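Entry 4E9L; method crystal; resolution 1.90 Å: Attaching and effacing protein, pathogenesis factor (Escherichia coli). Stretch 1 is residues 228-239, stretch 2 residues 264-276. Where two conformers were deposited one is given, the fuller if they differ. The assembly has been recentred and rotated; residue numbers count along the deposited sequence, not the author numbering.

Stretch 1, residues 228-239: GLSLSASLTGTA
Stretch 2 264-276: GKTGELRVMPLFN

Two antiparallel strands, 267-275 and one that runs through 236, pair edge to edge, their axes at 147° and 4.2 Å apart at closest approach. Extended phi/psi values, such as -117/132 at Ser234 and -119/109 at Met272, carry the ladder. Ser232 pairs with Leu274, Ser234 with Met272 and Thr236 with Arg270, each CA-CA distance 5.0 to 5.2 Å, and each pair closes two hydrogen bonds: Ser232 N to Leu274 O 3.0 Å and Leu274 N to Ser232 O 2.8 Å; Ser234 N to Met272 O 2.8 Å and Met272 N to Ser234 O 2.9 Å; Thr236 N to Arg270 O 3.0 Å and Arg270 N to Thr236 O 2.9 Å. Between them lie the non-hydrogen-bonded pairs Ala233-Pro273, with CA atoms 4.2 Å apart, and Leu235-Val271. Proline fits at 273 because that position needs no amide donor toward the partner strand.

Beyond Thr236 the ladder breaks. Gly237, at phi/psi 102/169, leaves no room for a side chain: a CB would sit 2.7 Å from Glu268 O. Thr238 (-47/-47) then turns the chain so that Ala239 N donates to Glu268 O at 2.9 Å. Gly267 (121/-169) is similarly constrained, since a CB would clash with Thr238 CG2.

One face carries Ala233, Leu235, Val271 and Pro273. Leu235 (m, t) brings CD2 to 3.7 Å from Val271 CB (chi1 p). On the other face, Leu274 (m, t) reaches along the partner strand, its CD1 4.0 Å from Ser234 CB, while the Arg270 guanidinium lies with one face over Thr236 C. At the far end, Leu229 (m, t) places CD2 over the face of the Phe275 ring (chi1 t), 3.8 Å from its centroid. A water there bridges Ser230 O (2.7 Å) and Asn276 N (2.8 Å).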

ATOM      1  N   GLY A 228      10.631   5.977  -9.534  1.00 26.83           N
ATOM      2  CA  GLY A 228      10.169   6.054 -10.912  1.00 26.25           C
ATOM      3  C   GLY A 228       9.803   4.753 -11.578  1.00 30.15           C
ATOM      4  O   GLY A 228       9.786   4.701 -12.806  1.00 31.71           O
ATOM      5  N   LEU A 229       9.493   3.692 -10.801  1.00 23.56           N
ATOM      6  CA  LEU A 229       9.120   2.406 -11.394  1.00 22.95           C
ATOM      7  C   LEU A 229       7.752   2.422 -12.059  1.00 25.91           C
ATOM      8  O   LEU A 229       6.845   3.086 -11.565  1.00 24.84           O
ATOM      9  CB  LEU A 229       9.149   1.281 -10.346  1.00 23.23           C
ATOM     10  CG  LEU A 229      10.537   0.895  -9.807  1.00 27.77           C
ATOM     11  CD1 LEU A 229      10.419  -0.109  -8.709  1.00 28.45           C
ATOM     12  CD2 LEU A 229      11.432   0.329 -10.890  1.00 30.66           C
ATOM     13  N   SER A 230       7.601   1.651 -13.153  1.00 23.03           N
ATOM     14  CA  SER A 230       6.321   1.435 -13.830  1.00 24.07           C
ATOM     15  C   SER A 230       5.894   0.033 -13.420  1.00 25.92           C
ATOM     16  O   SER A 230       6.633  -0.934 -13.635  1.00 26.22           O
ATOM     17  CB  SER A 230       6.466   1.557 -15.345  1.00 29.60           C
ATOM     18  OG  SER A 230       6.530   2.938 -15.662  1.00 41.95           O
ATOM     19  N   LEU A 231       4.761  -0.059 -12.724  1.00 19.70           N
ATOM     20  CA  LEU A 231       4.306  -1.317 -12.151  1.00 18.74           C
ATOM     21  C   LEU A 231       2.969  -1.789 -12.643  1.00 23.37           C
ATOM     22  O   LEU A 231       2.160  -1.012 -13.158  1.00 23.05           O
ATOM     23  CB  LEU A 231       4.178  -1.153 -10.607  1.00 18.33           C
ATOM     24  CG  LEU A 231       5.382  -0.627  -9.809  1.00 22.35           C
ATOM     25  CD1 LEU A 231       4.937  -0.135  -8.458  1.00 21.72           C
ATOM     26  CD2 LEU A 231       6.475  -1.718  -9.636  1.00 24.94           C
ATOM     27  N   SER A 232       2.738  -3.085 -12.422  1.00 20.28           N
ATOM     28  CA  SER A 232       1.473  -3.764 -12.660  0.50 20.40           C
ATOM     29  C   SER A 232       1.267  -4.734 -11.492  1.00 22.51           C
ATOM     30  O   SER A 232       1.963  -4.619 -10.470  1.00 21.96           O
ATOM     31  CB  SER A 232       1.483  -4.499 -13.998  0.50 24.29           C
ATOM     32  OG  SER A 232       0.174  -4.981 -14.248  0.50 30.06           O
ATOM     33  N   ALA A 233       0.332  -5.674 -11.605  1.00 19.38           N
ATOM     34  CA  ALA A 233       0.095  -6.629 -10.529  1.00 18.10           C
ATOM     35  C   ALA A 233      -0.489  -7.904 -11.045  1.00 21.20           C
ATOM     36  O   ALA A 233      -1.176  -7.934 -12.075  1.00 21.78           O
ATOM     37  CB  ALA A 233      -0.824  -6.025  -9.454  1.00 18.38           C
ATOM     38  N   SER A 234      -0.244  -8.962 -10.293  1.00 16.01           N
ATOM     39  CA  SER A 234      -0.787 -10.286 -10.549  1.00 16.59           C
ATOM     40  C   SER A 234      -1.679 -10.632  -9.332  1.00 21.43           C
ATOM     41  O   SER A 234      -1.251 -10.453  -8.180  1.00 19.73           O
ATOM     42  CB  SER A 234       0.353 -11.297 -10.667  1.00 21.33           C
ATOM     43  OG  SER A 234      -0.176 -12.599 -10.815  1.00 32.12           O
ATOM     44  N   LEU A 235      -2.901 -11.111  -9.597  1.00 19.25           N
ATOM     45  CA  LEU A 235      -3.860 -11.544  -8.580  1.00 19.58           C
ATOM     46  C   LEU A 235      -4.075 -13.046  -8.737  1.00 24.09           C
ATOM     47  O   LEU A 235      -4.315 -13.513  -9.845  1.00 24.36           O
ATOM     48  CB  LEU A 235      -5.217 -10.803  -8.718  1.00 19.05           C
ATOM     49  CG  LEU A 235      -5.237  -9.289  -8.439  1.00 22.76           C
ATOM     50  CD1 LEU A 235      -6.663  -8.766  -8.463  1.00 22.27           C
ATOM     51  CD2 LEU A 235      -4.651  -8.955  -7.049  1.00 23.94           C
ATOM     52  N   THR A 236      -3.959 -13.800  -7.653  1.00 20.79           N
ATOM     53  CA  THR A 236      -4.154 -15.259  -7.675  1.00 21.80           C
ATOM     54  C   THR A 236      -5.028 -15.691  -6.496  1.00 25.15           C
ATOM     55  O   THR A 236      -5.264 -14.903  -5.578  1.00 23.62           O
ATOM     56  CB  THR A 236      -2.817 -16.022  -7.720  1.00 29.01           C
ATOM     57  OG1 THR A 236      -2.023 -15.660  -6.590  1.00 31.47           O
ATOM     58  CG2 THR A 236      -2.039 -15.797  -9.009  1.00 29.21           C
ATOM     59  N   GLY A 237      -5.506 -16.934  -6.547  1.00 22.23           N
ATOM     60  CA  GLY A 237      -6.341 -17.499  -5.499  1.00 21.57           C
ATOM     61  C   GLY A 237      -7.799 -17.523  -5.889  1.00 23.98           C
ATOM     62  O   GLY A 237      -8.195 -16.942  -6.911  1.00 21.12           O
ATOM     63  N   THR A 238      -8.599 -18.220  -5.086  1.00 21.92           N
ATOM     64  CA  THR A 238     -10.050 -18.410  -5.262  1.00 21.65           C
ATOM     65  C   THR A 238     -10.765 -17.095  -5.575  1.00 23.15           C
ATOM     66  O   THR A 238     -11.565 -17.018  -6.500  1.00 21.13           O
ATOM     67  CB  THR A 238     -10.620 -19.061  -3.977  1.00 33.67           C
ATOM     68  OG1 THR A 238      -9.992 -20.327  -3.777  1.00 39.83           O
ATOM     69  CG2 THR A 238     -12.139 -19.220  -4.001  1.00 36.20           C
ATOM     70  N   ALA A 239     -10.455 -16.065  -4.809  1.00 19.44           N
ATOM     71  CA  ALA A 239     -11.123 -14.773  -4.906  1.00 18.61           C
ATOM     72  C   ALA A 239     -10.557 -13.776  -5.951  1.00 21.89           C
ATOM     73  O   ALA A 239     -11.084 -12.665  -6.069  1.00 21.74           O
ATOM     74  CB  ALA A 239     -11.242 -14.154  -3.515  1.00 18.12           C
ATOM     75  N   GLY A 264     -17.365 -10.244  -6.329  1.00 19.32           N
ATOM     76  CA  GLY A 264     -18.380 -10.997  -5.586  1.00 19.01           C
ATOM     77  C   GLY A 264     -17.981 -12.371  -5.070  1.00 22.70           C
ATOM     78  O   GLY A 264     -18.779 -13.056  -4.408  1.00 22.00           O
ATOM     79  N   LYS A 265     -16.757 -12.797  -5.408  1.00 18.37           N
ATOM     80  CA  LYS A 265     -16.245 -14.113  -5.029  1.00 18.37           C
ATOM     81  C   LYS A 265     -15.481 -14.017  -3.716  1.00 19.59           C
ATOM     82  O   LYS A 265     -14.560 -13.210  -3.608  1.00 19.24           O
ATOM     83  CB  LYS A 265     -15.342 -14.658  -6.153  1.00 20.42           C
ATOM     84  CG  LYS A 265     -15.364 -16.166  -6.255  1.00 35.95           C
ATOM     85  CD  LYS A 265     -14.698 -16.630  -7.534  1.00 36.38           C
ATOM     86  CE  LYS A 265     -14.673 -18.133  -7.614  1.00 47.56           C
ATOM     87  NZ  LYS A 265     -13.551 -18.603  -8.478  1.00 64.35           N
ATOM     88  N   THR A 266     -15.889 -14.807  -2.707  1.00 15.88           N
ATOM     89  CA  THR A 266     -15.217 -14.803  -1.396  1.00 14.76           C
ATOM     90  C   THR A 266     -14.076 -15.837  -1.424  1.00 20.51           C
ATOM     91  O   THR A 266     -14.036 -16.695  -2.313  1.00 20.03           O
ATOM     92  CB  THR A 266     -16.197 -15.092  -0.250  1.00 19.32           C
ATOM     93  OG1 THR A 266     -16.714 -16.420  -0.401  1.00 19.20           O
ATOM     94  CG2 THR A 266     -17.322 -14.043  -0.133  1.00 16.98           C
ATOM     95  N   GLY A 267     -13.197 -15.776  -0.431  1.00 17.77           N
ATOM     96  CA  GLY A 267     -12.083 -16.707  -0.323  1.00 17.91           C
ATOM     97  C   GLY A 267     -10.732 -16.023  -0.318  1.00 22.24           C
ATOM     98  O   GLY A 267     -10.641 -14.793  -0.212  1.00 20.54           O
ATOM     99  N   GLU A 268      -9.667 -16.823  -0.454  1.00 20.25           N
ATOM    100  CA  GLU A 268      -8.304 -16.316  -0.469  1.00 21.06           C
ATOM    101  C   GLU A 268      -7.961 -15.561  -1.748  1.00 22.09           C
ATOM    102  O   GLU A 268      -8.376 -15.929  -2.845  1.00 20.29           O
ATOM    103  CB  GLU A 268      -7.267 -17.433  -0.207  1.00 23.69           C
ATOM    104  CG  GLU A 268      -7.300 -18.024   1.199  1.00 43.24           C
ATOM    105  CD  GLU A 268      -7.227 -17.062   2.376  1.00 73.79           C
ATOM    106  OE1 GLU A 268      -6.287 -16.234   2.424  1.00 71.74           O
ATOM    107  OE2 GLU A 268      -8.101 -17.163   3.269  1.00 66.69           O
ATOM    108  N   LEU A 269      -7.169 -14.521  -1.582  1.00 18.96           N
ATOM    109  CA  LEU A 269      -6.661 -13.663  -2.637  1.00 19.21           C
ATOM    110  C   LEU A 269      -5.207 -13.275  -2.311  1.00 21.93           C
ATOM    111  O   LEU A 269      -4.903 -12.910  -1.175  1.00 22.10           O
ATOM    112  CB  LEU A 269      -7.556 -12.398  -2.698  1.00 19.59           C
ATOM    113  CG  LEU A 269      -7.226 -11.328  -3.738  1.00 24.31           C
ATOM    114  CD1 LEU A 269      -7.133 -11.922  -5.111  1.00 25.33           C
ATOM    115  CD2 LEU A 269      -8.298 -10.251  -3.751  1.00 27.35           C
ATOM    116  N   ARG A 270      -4.326 -13.359  -3.309  1.00 18.37           N
ATOM    117  CA  ARG A 270      -2.917 -12.981  -3.171  0.50 18.33           C
ATOM    118  C   ARG A 270      -2.592 -11.939  -4.223  1.00 22.59           C
ATOM    119  O   ARG A 270      -3.045 -12.065  -5.366  1.00 20.92           O
ATOM    120  CB  ARG A 270      -1.981 -14.198  -3.321  0.50 20.09           C
ATOM    121  CG  ARG A 270      -2.068 -15.172  -2.152  0.50 30.39           C
ATOM    122  CD  ARG A 270      -1.247 -16.440  -2.356  0.50 37.39           C
ATOM    123  NE  ARG A 270      -1.690 -17.239  -3.504  0.50 40.32           N
ATOM    124  CZ  ARG A 270      -2.724 -18.074  -3.496  0.50 51.83           C
ATOM    125  NH1 ARG A 270      -3.465 -18.218  -2.402  0.50 44.79           N
ATOM    126  NH2 ARG A 270      -3.036 -18.760  -4.585  0.50 34.18           N
ATOM    127  N   VAL A 271      -1.834 -10.895  -3.831  1.00 18.29           N
ATOM    128  CA  VAL A 271      -1.437  -9.818  -4.715  1.00 17.56           C
ATOM    129  C   VAL A 271       0.070  -9.737  -4.798  1.00 20.76           C
ATOM    130  O   VAL A 271       0.749  -9.578  -3.781  1.00 20.60           O
ATOM    131  CB  VAL A 271      -2.109  -8.439  -4.402  1.00 20.48           C
ATOM    132  CG1 VAL A 271      -1.934  -8.021  -2.951  1.00 20.26           C
ATOM    133  CG2 VAL A 271      -1.623  -7.331  -5.357  1.00 19.98           C
ATOM    134  N   MET A 272       0.582  -9.834  -6.013  1.00 15.60           N
ATOM    135  CA  MET A 272       2.003  -9.711  -6.284  1.00 15.70           C
ATOM    136  C   MET A 272       2.221  -8.506  -7.219  1.00 20.35           C
ATOM    137  O   MET A 272       1.841  -8.584  -8.388  1.00 19.83           O
ATOM    138  CB  MET A 272       2.567 -11.017  -6.885  1.00 18.34           C
ATOM    139  CG  MET A 272       4.053 -10.939  -7.298  1.00 21.44           C
ATOM    140  SD  MET A 272       5.133 -10.397  -5.945  1.00 25.68           S
ATOM    141  CE  MET A 272       5.274 -11.975  -5.036  1.00 22.94           C
ATOM    142  N   PRO A 273       2.808  -7.381  -6.741  1.00 18.13           N
ATOM    143  CA  PRO A 273       3.138  -6.291  -7.673  1.00 17.06           C
ATOM    144  C   PRO A 273       4.203  -6.817  -8.625  1.00 20.37           C
ATOM    145  O   PRO A 273       5.002  -7.705  -8.262  1.00 18.45           O
ATOM    146  CB  PRO A 273       3.746  -5.194  -6.781  1.00 17.99           C
ATOM    147  CG  PRO A 273       3.461  -5.612  -5.392  1.00 23.04           C
ATOM    148  CD  PRO A 273       3.355  -7.108  -5.399  1.00 19.28           C
ATOM    149  N   LEU A 274       4.147  -6.331  -9.868  1.00 18.04           N
ATOM    150  CA  LEU A 274       5.054  -6.770 -10.914  1.00 19.43           C
ATOM    151  C   LEU A 274       5.863  -5.616 -11.474  1.00 24.19           C
ATOM    152  O   LEU A 274       5.321  -4.533 -11.720  1.00 23.09           O
ATOM    153  CB  LEU A 274       4.279  -7.426 -12.077  1.00 19.85           C
ATOM    154  CG  LEU A 274       3.399  -8.648 -11.800  1.00 25.06           C
ATOM    155  CD1 LEU A 274       2.511  -8.943 -12.999  1.00 26.42           C
ATOM    156  CD2 LEU A 274       4.221  -9.881 -11.466  1.00 26.32           C
ATOM    157  N   PHE A 275       7.156  -5.861 -11.683  1.00 21.81           N
ATOM    158  CA  PHE A 275       8.048  -4.919 -12.332  1.00 23.79           C
ATOM    159  C   PHE A 275       8.617  -5.655 -13.547  1.00 31.42           C
ATOM    160  O   PHE A 275       9.193  -6.729 -13.384  1.00 30.62           O
ATOM    161  CB  PHE A 275       9.166  -4.368 -11.412  1.00 25.40           C
ATOM    162  CG  PHE A 275      10.101  -3.490 -12.220  1.00 27.73           C
ATOM    163  CD1 PHE A 275       9.625  -2.343 -12.865  1.00 31.30           C
ATOM    164  CD2 PHE A 275      11.424  -3.862 -12.428  1.00 30.05           C
ATOM    165  CE1 PHE A 275      10.460  -1.585 -13.696  1.00 32.11           C
ATOM    166  CE2 PHE A 275      12.266  -3.084 -13.232  1.00 33.59           C
ATOM    167  CZ  PHE A 275      11.778  -1.954 -13.862  1.00 31.61           C
ATOM    168  N   ASN A 276       8.375  -5.115 -14.765  1.00 30.87           N
ATOM    169  CA  ASN A 276       8.765  -5.711 -16.055  1.00 31.74           C
ATOM    170  C   ASN A 276       8.277  -7.161 -16.181  1.00 34.76           C
ATOM    171  O   ASN A 276       9.027  -8.052 -16.586  1.00 34.37           O
ATOM    172  CB  ASN A 276      10.275  -5.573 -16.312  1.00 37.55           C
ATOM    173  CG  ASN A 276      10.749  -4.177 -16.666  1.00 70.24           C
ATOM    174  OD1 ASN A 276       9.982  -3.292 -17.077  1.00 62.79           O
ATOM    175  ND2 ASN A 276      12.050  -3.966 -16.541  1.00 66.17           N
TER
HETATM  176  O   HOH W   1       6.831  -2.913 -15.424  1.00 37.94           O
HETATM  177  O   HOH W   2      -0.499 -13.443  -6.720  1.00 25.88           O
HETATM  178  O   HOH W   3     -10.605 -20.087  -0.627  1.00 19.23           O
HETATM  179  O   HOH W   4     -13.196 -11.328  -5.015  1.00 19.20           O